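Local coordinates for protein nucleoside phosphorylase, putative (Trypanosoma brucei, PDB 3BJE) that cleaves uridine with phosphate as a homodimeric uridine phosphorylase, its pocket holding uracil and ribose 1-phosphate, with calcium bound nearby, at residues 164-178 / 286-300. Residues are numbered along the deposited sequence; the frame is centred on the assembly and turned at random.
With R1P (1-O-phosphono-alpha-D-ribofuranose), chain C; URA (uracil), chain D.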
ATOM      1  N   THR A 164      19.626  -0.604  -6.102  1.00 17.54           N
ATOM      2  CA  THR A 164      19.636   0.035  -4.793  1.00 16.57           C
ATOM      3  C   THR A 164      20.886  -0.312  -4.000  1.00 16.47           C
ATOM      4  O   THR A 164      21.244  -1.494  -3.915  1.00 16.58           O
ATOM      5  CB  THR A 164      18.424  -0.429  -3.955  1.00 15.63           C
ATOM      6  OG1 THR A 164      17.216  -0.046  -4.627  1.00 16.87           O
ATOM      7  CG2 THR A 164      18.451   0.177  -2.536  1.00 15.86           C
ATOM      8  N   ARG A 165      21.582   0.717  -3.498  1.00 17.15           N
ATOM      9  CA  ARG A 165      22.543   0.534  -2.417  0.50 14.62           C
ATOM     10  C   ARG A 165      21.851   1.009  -1.139  1.00 15.44           C
ATOM     11  O   ARG A 165      21.287   0.209  -0.435  1.00 17.20           O
ATOM     12  CB  ARG A 165      23.876   1.246  -2.672  0.50 14.12           C
ATOM     13  CG  ARG A 165      24.927   0.827  -1.665  0.50 14.43           C
ATOM     14  CD  ARG A 165      26.261   1.516  -1.854  0.50 15.30           C
ATOM     15  NE  ARG A 165      27.000   1.113  -3.055  0.50 15.83           N
ATOM     16  CZ  ARG A 165      27.265   1.914  -4.096  0.50 15.99           C
ATOM     17  NH1 ARG A 165      26.827   3.165  -4.134  0.50 16.09           N
ATOM     18  NH2 ARG A 165      27.973   1.454  -5.122  0.50 18.06           N
ATOM     19  N   HIS A 166      21.839   2.316  -0.859  1.00 15.23           N
ATOM     20  CA  HIS A 166      21.103   2.832   0.302  1.00 14.27           C
ATOM     21  C   HIS A 166      19.671   3.164  -0.078  1.00 14.06           C
ATOM     22  O   HIS A 166      19.334   3.262  -1.254  1.00 16.08           O
ATOM     23  CB  HIS A 166      21.808   4.070   0.877  1.00 14.41           C
ATOM     24  CG  HIS A 166      23.200   3.786   1.358  1.00 14.08           C
ATOM     25  ND1 HIS A 166      24.307   3.959   0.558  1.00 15.95           N
ATOM     26  CD2 HIS A 166      23.663   3.310   2.542  1.00 18.35           C
ATOM     27  CE1 HIS A 166      25.394   3.613   1.229  1.00 15.34           C
ATOM     28  NE2 HIS A 166      25.035   3.230   2.443  1.00 16.31           N
ATOM     29  N   ALA A 167      18.827   3.292   0.938  1.00 15.00           N
ATOM     30  CA  ALA A 167      17.422   3.623   0.748  1.00 16.42           C
ATOM     31  C   ALA A 167      17.004   4.724   1.719  1.00 16.95           C
ATOM     32  O   ALA A 167      17.442   4.753   2.862  1.00 14.30           O
ATOM     33  CB  ALA A 167      16.567   2.404   0.998  1.00 15.68           C
ATOM     34  N   ILE A 168      16.143   5.615   1.235  1.00 15.05           N
ATOM     35  CA  ILE A 168      15.450   6.591   2.067  1.00 15.00           C
ATOM     36  C   ILE A 168      13.993   6.189   2.161  1.00 15.47           C
ATOM     37  O   ILE A 168      13.321   6.044   1.138  1.00 14.99           O
ATOM     38  CB  ILE A 168      15.513   7.993   1.466  1.00 15.11           C
ATOM     39  CG1 ILE A 168      16.967   8.461   1.313  1.00 17.21           C
ATOM     40  CG2 ILE A 168      14.731   9.000   2.340  1.00 16.44           C
ATOM     41  CD1 ILE A 168      17.154   9.472   0.189  1.00 18.14           C
ATOM     42  N   GLY A 169      13.512   5.977   3.387  1.00 14.76           N
ATOM     43  CA  GLY A 169      12.103   5.731   3.649  1.00 15.23           C
ATOM     44  C   GLY A 169      11.385   7.039   3.850  1.00 15.43           C
ATOM     45  O   GLY A 169      11.495   7.652   4.898  1.00 15.73           O
ATOM     46  N   MET A 170      10.661   7.480   2.827  1.00 14.56           N
ATOM     47  CA  MET A 170       9.761   8.627   2.959  1.00 13.62           C
ATOM     48  C   MET A 170       8.380   8.188   3.476  1.00 13.47           C
ATOM     49  O   MET A 170       7.566   9.015   3.871  1.00 13.67           O
ATOM     50  CB  MET A 170       9.627   9.356   1.630  1.00 14.93           C
ATOM     51  CG  MET A 170      10.975   9.720   1.004  1.00 15.20           C
ATOM     52  SD  MET A 170      10.858  10.731  -0.484  1.00 15.51           S
ATOM     53  CE  MET A 170       9.995   9.581  -1.580  1.00 17.14           C
ATOM     54  N   ASP A 171       8.119   6.893   3.376  1.00 14.71           N
ATOM     55  CA  ASP A 171       6.980   6.251   3.982  1.00 13.57           C
ATOM     56  C   ASP A 171       7.199   6.192   5.498  1.00 13.54           C
ATOM     57  O   ASP A 171       8.243   6.639   5.999  1.00 15.68           O
ATOM     58  CB  ASP A 171       6.888   4.839   3.437  1.00 12.90           C
ATOM     59  CG  ASP A 171       8.115   4.019   3.798  1.00 15.46           C
ATOM     60  OD1 ASP A 171       9.227   4.286   3.263  1.00 14.70           O
ATOM     61  OD2 ASP A 171       7.979   3.130   4.680  1.00 16.48           O
ATOM     62  N   ASN A 172       6.240   5.609   6.234  1.00 12.78           N
ATOM     63  CA  ASN A 172       6.397   5.430   7.685  1.00 13.32           C
ATOM     64  C   ASN A 172       6.236   4.001   8.186  1.00 14.38           C
ATOM     65  O   ASN A 172       6.196   3.756   9.378  1.00 14.74           O
ATOM     66  CB  ASN A 172       5.510   6.390   8.500  1.00 13.92           C
ATOM     67  CG  ASN A 172       4.104   5.869   8.768  1.00 13.03           C
ATOM     68  OD1 ASN A 172       3.634   4.955   8.090  1.00 13.99           O
ATOM     69  ND2 ASN A 172       3.406   6.490   9.751  1.00 12.99           N
ATOM     70  N   THR A 173       6.236   3.036   7.278  1.00 14.73           N
ATOM     71  CA  THR A 173       5.899   1.678   7.673  1.00 13.31           C
ATOM     72  C   THR A 173       6.903   1.159   8.700  1.00 13.87           C
ATOM     73  O   THR A 173       6.527   0.607   9.744  1.00 15.03           O
ATOM     74  CB  THR A 173       5.783   0.785   6.433  1.00 16.11           C
ATOM     75  OG1 THR A 173       4.585   1.158   5.736  1.00 14.99           O
ATOM     76  CG2 THR A 173       5.729  -0.717   6.813  1.00 18.67           C
ATOM     77  N   SER A 174       8.190   1.365   8.426  1.00 13.54           N
ATOM     78  CA  SER A 174       9.229   0.911   9.350  1.00 14.02           C
ATOM     79  C   SER A 174       9.294   1.709  10.647  1.00 15.61           C
ATOM     80  O   SER A 174       9.930   1.274  11.595  1.00 14.33           O
ATOM     81  CB  SER A 174      10.602   0.878   8.665  1.00 15.30           C
ATOM     82  OG  SER A 174      10.541   0.082   7.473  1.00 15.93           O
ATOM     83  N   LEU A 175       8.628   2.862  10.732  1.00 15.97           N
ATOM     84  CA  LEU A 175       8.561   3.552  12.018  1.00 14.94           C
ATOM     85  C   LEU A 175       7.857   2.739  13.104  1.00 14.63           C
ATOM     86  O   LEU A 175       8.036   3.024  14.276  1.00 15.79           O
ATOM     87  CB  LEU A 175       7.907   4.936  11.893  1.00 15.76           C
ATOM     88  CG  LEU A 175       8.586   6.019  11.068  1.00 15.49           C
ATOM     89  CD1 LEU A 175       7.928   7.377  11.375  1.00 14.79           C
ATOM     90  CD2 LEU A 175      10.082   6.104  11.284  1.00 14.74           C
ATOM     91  N   TYR A 176       7.080   1.720  12.713  1.00 12.86           N
ATOM     92  CA  TYR A 176       6.382   0.820  13.616  1.00 13.75           C
ATOM     93  C   TYR A 176       7.301  -0.328  14.047  1.00 14.21           C
ATOM     94  O   TYR A 176       6.921  -1.114  14.901  1.00 13.68           O
ATOM     95  CB  TYR A 176       5.075   0.342  12.960  1.00 13.25           C
ATOM     96  CG  TYR A 176       4.131   1.498  12.962  1.00 13.49           C
ATOM     97  CD1 TYR A 176       3.386   1.795  14.084  1.00 13.45           C
ATOM     98  CD2 TYR A 176       4.060   2.367  11.904  1.00 14.57           C
ATOM     99  CE1 TYR A 176       2.571   2.929  14.145  1.00 14.07           C
ATOM    100  CE2 TYR A 176       3.249   3.499  11.953  1.00 14.15           C
ATOM    101  CZ  TYR A 176       2.494   3.763  13.073  1.00 13.90           C
ATOM    102  OH  TYR A 176       1.720   4.898  13.142  1.00 13.87           O
ATOM    103  N   TYR A 177       8.519  -0.354  13.499  1.00 14.49           N
ATOM    104  CA  TYR A 177       9.548  -1.331  13.825  1.00 13.77           C
ATOM    105  C   TYR A 177      10.812  -0.626  14.333  1.00 14.87           C
ATOM    106  O   TYR A 177      11.946  -1.009  14.011  1.00 14.50           O
ATOM    107  CB  TYR A 177       9.869  -2.174  12.607  1.00 13.60           C
ATOM    108  CG  TYR A 177       8.718  -3.041  12.139  1.00 15.11           C
ATOM    109  CD1 TYR A 177       8.711  -4.402  12.382  1.00 13.66           C
ATOM    110  CD2 TYR A 177       7.632  -2.494  11.462  1.00 13.51           C
ATOM    111  CE1 TYR A 177       7.667  -5.195  11.978  1.00 13.35           C
ATOM    112  CE2 TYR A 177       6.559  -3.278  11.057  1.00 14.12           C
ATOM    113  CZ  TYR A 177       6.586  -4.649  11.306  1.00 14.75           C
ATOM    114  OH  TYR A 177       5.570  -5.483  10.890  1.00 15.23           O
ATOM    115  N   SER A 178      10.589   0.390  15.173  1.00 14.70           N
ATOM    116  CA  SER A 178      11.645   1.184  15.820  1.00 15.94           C
ATOM    117  C   SER A 178      12.641   1.882  14.885  1.00 16.34           C
ATOM    118  O   SER A 178      13.750   2.209  15.307  1.00 17.63           O
ATOM    119  CB  SER A 178      12.408   0.321  16.816  1.00 16.06           C
ATOM    120  OG  SER A 178      11.541  -0.214  17.793  1.00 15.35           O
ATOM    121  N   GLU A 286      27.465   9.175  -3.450  1.00 21.33           N
ATOM    122  CA  GLU A 286      26.245   8.505  -3.866  1.00 20.61           C
ATOM    123  C   GLU A 286      25.152   9.539  -4.114  1.00 19.42           C
ATOM    124  O   GLU A 286      25.111  10.577  -3.451  1.00 21.32           O
ATOM    125  CB  GLU A 286      25.775   7.525  -2.793  1.00 22.91           C
ATOM    126  CG  GLU A 286      24.676   6.573  -3.253  1.00 23.84           C
ATOM    127  CD  GLU A 286      24.553   5.346  -2.368  1.00 24.13           C
ATOM    128  OE1 GLU A 286      25.618   4.859  -1.910  1.00 27.32           O
ATOM    129  OE2 GLU A 286      23.419   4.854  -2.171  1.00 21.40           O
ATOM    130  N   VAL A 287      24.285   9.263  -5.083  1.00 18.94           N
ATOM    131  CA  VAL A 287      23.166  10.168  -5.393  1.00 18.49           C
ATOM    132  C   VAL A 287      21.856   9.402  -5.374  1.00 17.56           C
ATOM    133  O   VAL A 287      21.838   8.168  -5.314  1.00 19.46           O
ATOM    134  CB  VAL A 287      23.320  10.858  -6.769  1.00 19.51           C
ATOM    135  CG1 VAL A 287      24.673  11.581  -6.870  1.00 18.60           C
ATOM    136  CG2 VAL A 287      23.174   9.851  -7.909  1.00 20.48           C
ATOM    137  N   VAL A 288      20.745  10.135  -5.374  1.00 18.47           N
ATOM    138  CA  VAL A 288      19.426   9.494  -5.443  1.00 17.65           C
ATOM    139  C   VAL A 288      19.145   9.111  -6.890  1.00 19.48           C
ATOM    140  O   VAL A 288      18.884   9.967  -7.733  1.00 21.00           O
ATOM    141  CB  VAL A 288      18.299  10.398  -4.909  1.00 19.66           C
ATOM    142  CG1 VAL A 288      16.933   9.702  -5.017  1.00 17.60           C
ATOM    143  CG2 VAL A 288      18.563  10.818  -3.468  1.00 19.77           C
ATOM    144  N   THR A 289      19.215   7.809  -7.171  1.00 19.32           N
ATOM    145  CA  THR A 289      19.047   7.298  -8.519  1.00 18.90           C
ATOM    146  C   THR A 289      17.602   7.013  -8.899  1.00 18.61           C
ATOM    147  O   THR A 289      17.254   7.001 -10.070  1.00 18.98           O
ATOM    148  CB  THR A 289      19.860   5.994  -8.721  1.00 18.74           C
ATOM    149  OG1 THR A 289      19.659   5.128  -7.599  1.00 22.15           O
ATOM    150  CG2 THR A 289      21.361   6.313  -8.921  1.00 19.48           C
ATOM    151  N   ASN A 290      16.742   6.711  -7.922  1.00 16.01           N
ATOM    152  CA  ASN A 290      15.386   6.357  -8.272  1.00 17.39           C
ATOM    153  C   ASN A 290      14.401   6.586  -7.151  1.00 18.99           C
ATOM    154  O   ASN A 290      14.789   6.717  -5.999  1.00 18.37           O
ATOM    155  CB  ASN A 290      15.278   4.925  -8.840  1.00 18.36           C
ATOM    156  CG  ASN A 290      15.690   3.837  -7.851  1.00 20.45           C
ATOM    157  OD1 ASN A 290      16.643   3.981  -7.086  1.00 19.58           O
ATOM    158  ND2 ASN A 290      14.977   2.713  -7.902  1.00 20.64           N
ATOM    159  N   ILE A 291      13.128   6.640  -7.534  1.00 17.94           N
ATOM    160  CA  ILE A 291      12.002   6.801  -6.609  1.00 17.37           C
ATOM    161  C   ILE A 291      10.960   5.741  -6.955  1.00 17.39           C
ATOM    162  O   ILE A 291      10.609   5.577  -8.132  1.00 18.06           O
ATOM    163  CB  ILE A 291      11.322   8.182  -6.754  1.00 19.24           C
ATOM    164  CG1 ILE A 291      12.326   9.310  -6.514  1.00 21.75           C
ATOM    165  CG2 ILE A 291      10.097   8.296  -5.819  1.00 20.59           C
ATOM    166  CD1 ILE A 291      11.847  10.682  -7.031  1.00 22.68           C
ATOM    167  N   GLU A 292      10.467   5.036  -5.947  1.00 19.22           N
ATOM    168  CA  GLU A 292       9.439   4.013  -6.135  1.00 17.91           C
ATOM    169  C   GLU A 292       8.689   3.796  -4.801  1.00 18.41           C
ATOM    170  O   GLU A 292       8.728   4.678  -3.905  1.00 17.82           O
ATOM    171  CB  GLU A 292      10.028   2.723  -6.741  1.00 17.30           C
ATOM    172  CG  GLU A 292      11.318   2.199  -6.091  1.00 17.83           C
ATOM    173  CD  GLU A 292      11.054   1.644  -4.716  1.00 19.55           C
ATOM    174  OE1 GLU A 292      10.682   0.452  -4.641  1.00 21.52           O
ATOM    175  OE2 GLU A 292      11.200   2.419  -3.740  1.00 21.59           O
ATOM    176  N   MET A 293       8.010   2.661  -4.638  1.00 18.05           N
ATOM    177  CA  MET A 293       7.069   2.518  -3.513  1.00 17.97           C
ATOM    178  C   MET A 293       7.277   1.335  -2.551  1.00 17.92           C
ATOM    179  O   MET A 293       6.463   1.151  -1.653  1.00 19.52           O
ATOM    180  CB  MET A 293       5.635   2.479  -4.056  1.00 20.66           C
ATOM    181  CG  MET A 293       5.229   3.776  -4.743  1.00 20.63           C
ATOM    182  SD  MET A 293       3.567   3.793  -5.438  1.00 19.39           S
ATOM    183  CE  MET A 293       2.566   3.607  -3.923  1.00 19.48           C
ATOM    184  N   GLU A 294       8.352   0.553  -2.711  1.00 17.82           N
ATOM    185  CA  GLU A 294       8.561  -0.655  -1.882  1.00 17.27           C
ATOM    186  C   GLU A 294       9.921  -0.838  -1.208  1.00 17.76           C
ATOM    187  O   GLU A 294      10.015  -1.538  -0.202  1.00 19.79           O
ATOM    188  CB  GLU A 294       8.276  -1.908  -2.731  1.00 20.23           C
ATOM    189  CG  GLU A 294       6.801  -2.061  -3.128  1.00 20.25           C
ATOM    190  CD  GLU A 294       6.459  -1.492  -4.503  1.00 21.62           C
ATOM    191  OE1 GLU A 294       7.307  -1.513  -5.407  1.00 29.02           O
ATOM    192  OE2 GLU A 294       5.302  -1.014  -4.712  1.00 19.90           O
ATOM    193  N   THR A 295      10.966  -0.230  -1.753  1.00 18.07           N
ATOM    194  CA  THR A 295      12.322  -0.680  -1.450  1.00 16.99           C
ATOM    195  C   THR A 295      12.765  -0.405  -0.017  1.00 17.60           C
ATOM    196  O   THR A 295      13.416  -1.241   0.594  1.00 19.52           O
ATOM    197  CB  THR A 295      13.315  -0.103  -2.492  1.00 17.37           C
ATOM    198  OG1 THR A 295      13.044  -0.719  -3.747  1.00 19.88           O
ATOM    199  CG2 THR A 295      14.767  -0.393  -2.117  1.00 19.30           C
ATOM    200  N   SER A 296      12.439   0.771   0.523  1.00 17.31           N
ATOM    201  CA  SER A 296      12.856   1.119   1.876  1.00 17.18           C
ATOM    202  C   SER A 296      12.466   0.031   2.881  1.00 18.21           C
ATOM    203  O   SER A 296      13.316  -0.422   3.658  1.00 18.52           O
ATOM    204  CB  SER A 296      12.224   2.441   2.308  1.00 19.24           C
ATOM    205  OG  SER A 296      10.811   2.374   2.207  1.00 17.60           O
ATOM    206  N   ALA A 297      11.199  -0.406   2.863  1.00 17.13           N
ATOM    207  CA  ALA A 297      10.708  -1.416   3.829  1.00 16.72           C
ATOM    208  C   ALA A 297      11.279  -2.804   3.528  1.00 17.29           C
ATOM    209  O   ALA A 297      11.538  -3.598   4.433  1.00 18.16           O
ATOM    210  CB  ALA A 297       9.170  -1.485   3.846  1.00 19.55           C
ATOM    211  N   ILE A 298      11.450  -3.132   2.259  1.00 18.67           N
ATOM    212  CA  ILE A 298      12.100  -4.393   1.923  1.00 15.90           C
ATOM    213  C   ILE A 298      13.454  -4.450   2.573  1.00 16.71           C
ATOM    214  O   ILE A 298      13.825  -5.451   3.182  1.00 17.47           O
ATOM    215  CB  ILE A 298      12.281  -4.542   0.398  1.00 16.55           C
ATOM    216  CG1 ILE A 298      10.938  -4.782  -0.256  1.00 17.61           C
ATOM    217  CG2 ILE A 298      13.255  -5.679   0.052  1.00 20.02           C
ATOM    218  CD1 ILE A 298      10.998  -4.690  -1.786  1.00 17.54           C
ATOM    219  N   CYS A 299      14.248  -3.392   2.384  1.00 18.69           N
ATOM    220  CA  CYS A 299      15.587  -3.357   2.955  1.00 17.50           C
ATOM    221  C   CYS A 299      15.574  -3.375   4.493  1.00 15.59           C
ATOM    222  O   CYS A 299      16.322  -4.115   5.138  1.00 16.54           O
ATOM    223  CB  CYS A 299      16.340  -2.137   2.439  1.00 18.22           C
ATOM    224  SG  CYS A 299      16.780  -2.279   0.688  1.00 20.02           S
ATOM    225  N   TYR A 300      14.756  -2.516   5.075  1.00 16.71           N
ATOM    226  CA  TYR A 300      14.726  -2.374   6.531  1.00 16.80           C
ATOM    227  C   TYR A 300      14.227  -3.621   7.249  1.00 17.45           C
ATOM    228  O   TYR A 300      14.854  -4.104   8.199  1.00 17.52           O
ATOM    229  CB  TYR A 300      13.871  -1.173   6.933  1.00 18.53           C
ATOM    230  CG  TYR A 300      13.925  -0.896   8.420  1.00 17.50           C
ATOM    231  CD1 TYR A 300      14.844  -0.006   8.960  1.00 18.44           C
ATOM    232  CD2 TYR A 300      13.069  -1.553   9.291  1.00 18.29           C
ATOM    233  CE1 TYR A 300      14.901   0.215  10.331  1.00 19.25           C
ATOM    234  CE2 TYR A 300      13.107  -1.335  10.662  1.00 17.07           C
ATOM    235  CZ  TYR A 300      14.039  -0.456  11.180  1.00 20.32           C
ATOM    236  OH  TYR A 300      14.101  -0.227  12.532  1.00 21.02           O
TER
HETATM  237  C5  R1P C 401       3.472   2.124  -9.155  1.00 22.94           C
HETATM  238  O5  R1P C 401       3.100   2.270 -10.533  1.00 20.82           O
HETATM  239  C4  R1P C 401       4.132   0.779  -8.919  1.00 21.45           C
HETATM  240  O4  R1P C 401       5.191   0.537  -9.862  1.00 28.06           O
HETATM  241  C1  R1P C 401       6.437   0.338  -9.184  1.00 27.13           C
HETATM  242  C2  R1P C 401       6.226   1.044  -7.834  1.00 24.34           C
HETATM  243  O2  R1P C 401       7.164   0.727  -6.779  1.00 19.17           O
HETATM  244  C3  R1P C 401       4.766   0.689  -7.541  1.00 21.59           C
HETATM  245  O3  R1P C 401       4.612  -0.654  -7.052  1.00 20.92           O
HETATM  246  O1  R1P C 401       6.837  -1.070  -9.091  1.00 24.69           O
HETATM  247  P   R1P C 401       6.157  -2.365  -9.780  1.00 24.37           P
HETATM  248  O1P R1P C 401       4.796  -2.354  -9.069  1.00 24.46           O
HETATM  249  O2P R1P C 401       7.058  -3.514  -9.362  1.00 25.15           O
HETATM  250  O3P R1P C 401       6.024  -2.149 -11.253  1.00 25.49           O
HETATM  251  N1  URA D 501       6.915   3.798 -10.135  1.00 23.69           N
HETATM  252  C2  URA D 501       6.900   4.759  -9.185  1.00 17.09           C
HETATM  253  O2  URA D 501       6.614   4.493  -7.974  1.00 16.44           O
HETATM  254  N3  URA D 501       7.167   6.014  -9.514  1.00 18.01           N
HETATM  255  C4  URA D 501       7.451   6.359 -10.784  1.00 19.21           C
HETATM  256  O4  URA D 501       7.699   7.552 -11.030  1.00 20.74           O
HETATM  257  C5  URA D 501       7.458   5.395 -11.773  1.00 21.54           C
HETATM  258  C6  URA D 501       7.179   4.090 -11.412  1.00 22.36           C
HETATM  259  O   HOH W   1      16.028   0.071  -7.214  1.00 20.28           O
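Glu286 OE2 is gripped by two nitrogens of His166: the backbone N, received on the syn lone pair of OE2, and ND1, at 3.0 Å from OE2, which lies within the plane of the His166 ring. Thr243 adds a third partner to this oxygen. Arg165 NH1 makes a salt bridge of 3.0 Å to Glu286 OE1, arriving from above the carboxylate plane, 72° out of it. With CG anti to the backbone N (chi1 -168°) and the chain extended beyond, Glu286 spans to the corner at 165-166, and its buried charge is probably balanced there.

At the other end a second buried carboxylate is likewise met by several donors. Ser296 OG donates to Asp171 OD1 (2.7 Å), while Asp171 OD2 closes an Asx turn onto Thr173 N and also meets Tyr207. Beside the Ser296 bond Gly169 CA lies 3.6 Å from Ser296 CB. Ser174 CB lies over one face of the Tyr300 ring, whose OH donates to Tyr177 O at 2.7 Å.

Strand 167-169 crosses helix 295-300 at -108°, their axes 7.5 Å apart; the helix starts right after ribose-binding Met293 and N-cap Glu294. Helix 97-112 packs against Asp171 and Ala297, and helix 186-198 against His166 and Ile168.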